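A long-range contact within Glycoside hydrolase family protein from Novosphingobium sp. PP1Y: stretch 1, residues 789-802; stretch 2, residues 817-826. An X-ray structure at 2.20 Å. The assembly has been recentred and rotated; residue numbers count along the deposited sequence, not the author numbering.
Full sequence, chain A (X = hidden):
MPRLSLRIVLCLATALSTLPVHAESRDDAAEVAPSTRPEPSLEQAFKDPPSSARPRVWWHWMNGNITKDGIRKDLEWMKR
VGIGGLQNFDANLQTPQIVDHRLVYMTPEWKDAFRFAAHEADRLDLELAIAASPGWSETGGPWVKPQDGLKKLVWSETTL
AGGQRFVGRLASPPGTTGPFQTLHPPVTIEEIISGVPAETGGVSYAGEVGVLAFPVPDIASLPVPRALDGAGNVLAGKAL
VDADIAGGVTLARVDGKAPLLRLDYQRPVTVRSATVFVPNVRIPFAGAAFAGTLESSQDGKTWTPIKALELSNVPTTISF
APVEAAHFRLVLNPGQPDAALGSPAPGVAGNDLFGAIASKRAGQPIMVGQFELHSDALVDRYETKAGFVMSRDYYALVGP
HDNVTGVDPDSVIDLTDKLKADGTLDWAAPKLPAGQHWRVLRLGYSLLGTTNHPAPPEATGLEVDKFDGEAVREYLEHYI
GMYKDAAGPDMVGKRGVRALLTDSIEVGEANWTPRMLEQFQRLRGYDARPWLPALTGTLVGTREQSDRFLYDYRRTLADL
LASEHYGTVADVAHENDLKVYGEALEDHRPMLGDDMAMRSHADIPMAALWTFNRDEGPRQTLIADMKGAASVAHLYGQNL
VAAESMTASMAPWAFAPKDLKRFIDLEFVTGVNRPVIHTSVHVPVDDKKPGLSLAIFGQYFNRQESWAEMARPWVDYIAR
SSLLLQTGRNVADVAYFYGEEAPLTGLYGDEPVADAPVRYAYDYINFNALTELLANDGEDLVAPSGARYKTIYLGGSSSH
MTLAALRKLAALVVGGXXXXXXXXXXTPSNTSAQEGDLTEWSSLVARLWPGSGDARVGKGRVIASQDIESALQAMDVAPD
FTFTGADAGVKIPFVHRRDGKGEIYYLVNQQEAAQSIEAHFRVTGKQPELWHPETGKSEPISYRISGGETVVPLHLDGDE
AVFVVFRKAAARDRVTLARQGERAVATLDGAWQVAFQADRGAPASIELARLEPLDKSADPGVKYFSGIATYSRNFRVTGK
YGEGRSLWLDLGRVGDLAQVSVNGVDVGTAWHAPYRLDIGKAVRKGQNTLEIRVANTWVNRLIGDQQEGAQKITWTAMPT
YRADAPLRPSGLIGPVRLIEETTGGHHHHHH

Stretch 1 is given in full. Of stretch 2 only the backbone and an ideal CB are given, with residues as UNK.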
# COMPACT_ATOMS: atom_id res chain seq x y z
N TYR A 789 -14.55 7.03 19.88
CA TYR A 789 -13.50 6.32 20.58
C TYR A 789 -13.53 6.62 22.07
O TYR A 789 -13.82 7.76 22.49
CB TYR A 789 -12.13 6.71 20.02
CG TYR A 789 -12.08 6.65 18.52
CD1 TYR A 789 -11.82 5.45 17.87
CD2 TYR A 789 -12.30 7.78 17.74
CE1 TYR A 789 -11.76 5.38 16.48
CE2 TYR A 789 -12.22 7.73 16.34
CZ TYR A 789 -11.97 6.52 15.73
OH TYR A 789 -11.92 6.43 14.36
N LYS A 790 -13.18 5.60 22.86
CA LYS A 790 -13.00 5.74 24.30
C LYS A 790 -11.69 6.44 24.64
O LYS A 790 -11.60 7.06 25.70
CB LYS A 790 -13.03 4.38 25.00
CG LYS A 790 -14.19 3.49 24.60
CD LYS A 790 -15.52 4.13 24.90
CE LYS A 790 -15.69 4.48 26.37
NZ LYS A 790 -17.06 5.04 26.60
N THR A 791 -10.68 6.34 23.79
CA THR A 791 -9.37 6.87 24.15
C THR A 791 -8.52 7.06 22.90
O THR A 791 -8.75 6.43 21.86
CB THR A 791 -8.65 5.95 25.13
OG1 THR A 791 -7.44 6.58 25.55
CG2 THR A 791 -8.29 4.65 24.43
N ILE A 792 -7.52 7.93 23.04
CA ILE A 792 -6.42 8.05 22.10
C ILE A 792 -5.27 7.27 22.69
O ILE A 792 -4.99 7.38 23.89
CB ILE A 792 -6.02 9.53 21.89
CG1 ILE A 792 -7.07 10.27 21.07
CG2 ILE A 792 -4.65 9.63 21.23
CD1 ILE A 792 -6.90 11.79 21.07
N TYR A 793 -4.59 6.49 21.87
CA TYR A 793 -3.39 5.79 22.28
C TYR A 793 -2.18 6.44 21.61
O TYR A 793 -2.20 6.68 20.40
CB TYR A 793 -3.47 4.31 21.93
CG TYR A 793 -2.24 3.56 22.32
CD1 TYR A 793 -2.06 3.13 23.63
CD2 TYR A 793 -1.25 3.27 21.38
CE1 TYR A 793 -0.92 2.44 24.00
CE2 TYR A 793 -0.11 2.58 21.75
CZ TYR A 793 0.06 2.18 23.06
OH TYR A 793 1.20 1.50 23.44
N LEU A 794 -1.13 6.72 22.39
CA LEU A 794 0.07 7.34 21.83
C LEU A 794 1.03 6.24 21.42
O LEU A 794 1.72 5.66 22.26
CB LEU A 794 0.72 8.30 22.82
CG LEU A 794 -0.20 9.43 23.30
CD1 LEU A 794 0.56 10.33 24.22
CD2 LEU A 794 -0.77 10.21 22.12
N GLY A 795 1.07 5.94 20.13
CA GLY A 795 1.94 4.89 19.62
C GLY A 795 2.83 5.41 18.51
O GLY A 795 3.06 6.62 18.42
N GLY A 796 3.33 4.50 17.68
CA GLY A 796 4.11 4.91 16.52
C GLY A 796 5.32 5.72 16.94
O GLY A 796 6.10 5.32 17.80
N SER A 797 5.47 6.90 16.33
CA SER A 797 6.60 7.77 16.60
C SER A 797 6.24 8.93 17.52
O SER A 797 6.93 9.95 17.53
CB SER A 797 7.17 8.31 15.29
OG SER A 797 6.28 9.23 14.70
N SER A 798 5.17 8.78 18.30
CA SER A 798 4.61 9.93 19.00
C SER A 798 5.41 10.35 20.22
O SER A 798 5.09 11.38 20.82
CB SER A 798 3.17 9.64 19.41
OG SER A 798 3.13 8.50 20.23
N SER A 799 6.46 9.61 20.58
CA SER A 799 7.41 10.14 21.55
C SER A 799 8.04 11.45 21.09
O SER A 799 8.53 12.23 21.92
CB SER A 799 8.51 9.12 21.86
OG SER A 799 9.46 9.08 20.81
N HIS A 800 8.06 11.73 19.79
CA HIS A 800 8.35 13.06 19.28
C HIS A 800 7.02 13.67 18.88
O HIS A 800 6.35 13.17 17.98
CB HIS A 800 9.30 13.02 18.08
CG HIS A 800 10.69 12.57 18.41
ND1 HIS A 800 10.98 11.31 18.87
CD2 HIS A 800 11.88 13.22 18.30
CE1 HIS A 800 12.28 11.20 19.05
NE2 HIS A 800 12.85 12.34 18.71
N MSE A 801 6.66 14.76 19.54
CA MSE A 801 5.38 15.39 19.30
C MSE A 801 5.53 16.90 19.22
O MSE A 801 6.26 17.53 19.98
CB MSE A 801 4.39 15.01 20.40
CG MSE A 801 2.97 15.49 20.15
SE MSE A 801 1.85 15.01 21.65
CE MSE A 801 1.88 13.09 21.42
N THR A 802 4.80 17.47 18.29
CA THR A 802 4.88 18.89 18.04
C THR A 802 3.97 19.65 19.02
O THR A 802 3.04 19.08 19.62
CB THR A 802 4.50 19.13 16.58
OG1 THR A 802 5.07 20.36 16.13
CG2 THR A 802 3.00 19.15 16.41
N UNK A 817 -11.59 13.99 27.48
CA UNK A 817 -11.15 12.76 26.83
C UNK A 817 -10.05 12.06 27.63
O UNK A 817 -9.36 12.66 28.45
CB UNK A 817 -10.65 13.06 25.41
N UNK A 818 -9.87 10.79 27.33
CA UNK A 818 -8.83 9.96 27.92
C UNK A 818 -7.72 9.72 26.91
O UNK A 818 -7.99 9.41 25.74
CB UNK A 818 -9.41 8.63 28.41
N UNK A 819 -6.48 9.86 27.35
CA UNK A 819 -5.30 9.56 26.56
C UNK A 819 -4.51 8.48 27.28
O UNK A 819 -4.27 8.57 28.49
CB UNK A 819 -4.45 10.81 26.33
N UNK A 820 -4.13 7.44 26.54
CA UNK A 820 -3.27 6.38 27.04
C UNK A 820 -1.93 6.50 26.34
O UNK A 820 -1.85 6.38 25.11
CB UNK A 820 -3.89 5.00 26.82
N UNK A 821 -0.88 6.73 27.12
CA UNK A 821 0.45 6.83 26.55
C UNK A 821 1.39 7.54 27.49
O UNK A 821 0.98 8.22 28.43
CB UNK A 821 0.41 7.55 25.20
N UNK A 822 2.67 7.39 27.20
CA UNK A 822 3.70 8.05 27.99
C UNK A 822 4.06 9.39 27.37
O UNK A 822 3.84 9.65 26.18
CB UNK A 822 4.94 7.16 28.11
N UNK A 823 4.58 10.27 28.23
CA UNK A 823 4.86 11.64 27.82
C UNK A 823 5.84 11.66 26.65
O UNK A 823 6.84 10.93 26.67
CB UNK A 823 5.42 12.45 28.99
N UNK A 824 5.61 12.49 25.64
CA UNK A 824 6.62 12.67 24.59
C UNK A 824 7.88 13.28 25.17
O UNK A 824 7.86 13.93 26.22
CB UNK A 824 6.08 13.55 23.46
N UNK A 825 9.00 13.07 24.48
CA UNK A 825 10.29 13.50 24.99
C UNK A 825 10.82 14.74 24.28
O UNK A 825 11.74 15.39 24.81
CB UNK A 825 11.30 12.36 24.86
N UNK A 826 10.29 15.09 23.11
CA UNK A 826 10.81 16.25 22.39
C UNK A 826 9.82 16.66 21.31
O UNK A 826 8.97 15.87 20.89
CB UNK A 826 12.18 15.95 21.78

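Two short strands run side by side in parallel register, 791-794 of the first stretch beside 818-820 of the second, and a second, separate pairing joins the ends of the stretches beyond the loops.

Position 817 precedes the strand, and its ideal CB has nothing of stretch 1 within 5.5 Å. The visible chain sets little constraint, and the residue is Ala-817.

At 818 the CB points sideways, 3.8 Å from Lys-790 O and 4.0 Å from Thr-791 OG1. A small or beta-branched residue would suit an extended backbone here, and a hydroxyl could exploit the polar edge. The residue is Thr-818. One water links its OG1 (2.9 Å from the water O) to Lys-790 O, and its backbone carbonyl takes a hydrogen bond from Ile-792 N (Ile-792 N to Thr-818 O, 3.1 Å).

Position 819 bridges Ile-792, and its CB lies on the same side of the sheet as that side chain, with Leu-794 CG 5.4 Å away. Phi and psi of -120/131 are typical of a strand, so valine, isoleucine or leucine would all be reasonable. Val-819 is found, and its two branches reach different neighbours: CG1 is 3.9 Å from Leu-794 CG, while CG2 is 4.2 Å from Ile-792 CB.

The next CB, at 820, turns to the other side, that of Tyr-793, 4.1 Å from both Tyr-793 CD1 and Thr-791 OG1. An apolar, beta-branched side chain would fill the space between ring and hydroxyl; threonine is also conceivable. The residue is Val-820, whose CG1 packs 3.9 Å from Tyr-793 CD1 and whose CG2 lies 3.3 Å from Thr-791 OG1. Its backbone serves both directions of the ladder: Val-820 N donates to Ile-792 O (2.8 Å) and Val-820 O accepts from Leu-794 N (2.8 Å).

Position 821 admits little choice. An ideal CB would sit 2.5 Å from Leu-794 CB, a clash, and phi/psi of 161/165 would also jam it against the preceding carbonyl oxygen. Gly-821 lets its CA approach Leu-794 CB to 4.0 Å.

At 822 and 823 no atom of stretch 1 lies within 5.5 Å of the ideal CB, so many residues would serve. They are Lys-822, whose extended chain leads away, and Ala-823.

Position 824 has phi -64, compatible with proline, and its nitrogen makes no hydrogen bond to stretch 1. The ideal CB is tight against Ser-799 O (3.2 Å) and 3.8 Å from Met-801 CB, favouring something compact and apolar. Pro-824 meets this, with its CB 3.8 Å from Met-801 CB.

At 825 the CB is sideways, 4.0 Å from Ser-799 O, and a longer apolar chain could reach the imidazole. Ile-825 does so: its CD1 is 4.3 Å from His-800 CE1, while its N donates to Ser-799 O (2.7 Å).

The extended backbone at 826 places its CB 4.4 Å from His-800 CD2. A small residue can sit beside the ring, as Ala-826 does, and Ala-826 O accepts from Met-801 N (2.9 Å).

Stretch 2 (817-826) ATVVGKAPIA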
# COMPACT_ATOMS: atom_id res chain seq x y z
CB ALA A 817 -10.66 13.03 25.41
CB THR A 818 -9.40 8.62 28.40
OG1 THR A 818 -10.53 8.88 29.24
CG2 THR A 818 -8.36 7.81 29.15
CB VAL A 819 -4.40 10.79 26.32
CG1 VAL A 819 -3.02 10.36 25.81
CG2 VAL A 819 -5.05 11.73 25.36
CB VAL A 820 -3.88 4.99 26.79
CG1 VAL A 820 -2.95 3.89 27.31
CG2 VAL A 820 -5.25 4.93 27.42
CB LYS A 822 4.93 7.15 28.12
CG LYS A 822 4.66 5.98 29.08
CD LYS A 822 5.80 4.97 29.14
CE LYS A 822 5.45 3.87 30.13
NZ LYS A 822 6.40 2.71 30.08
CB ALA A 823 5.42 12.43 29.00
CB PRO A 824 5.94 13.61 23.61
CG PRO A 824 5.06 14.43 24.48
CD PRO A 824 4.51 13.46 25.49
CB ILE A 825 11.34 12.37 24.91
CG1 ILE A 825 11.63 12.02 23.46
CG2 ILE A 825 10.85 11.13 25.65
CD1 ILE A 825 12.63 10.90 23.31
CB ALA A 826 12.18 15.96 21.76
O HOH W 1 -11.69 9.86 25.21
O HOH W 2 -12.83 7.84 27.81
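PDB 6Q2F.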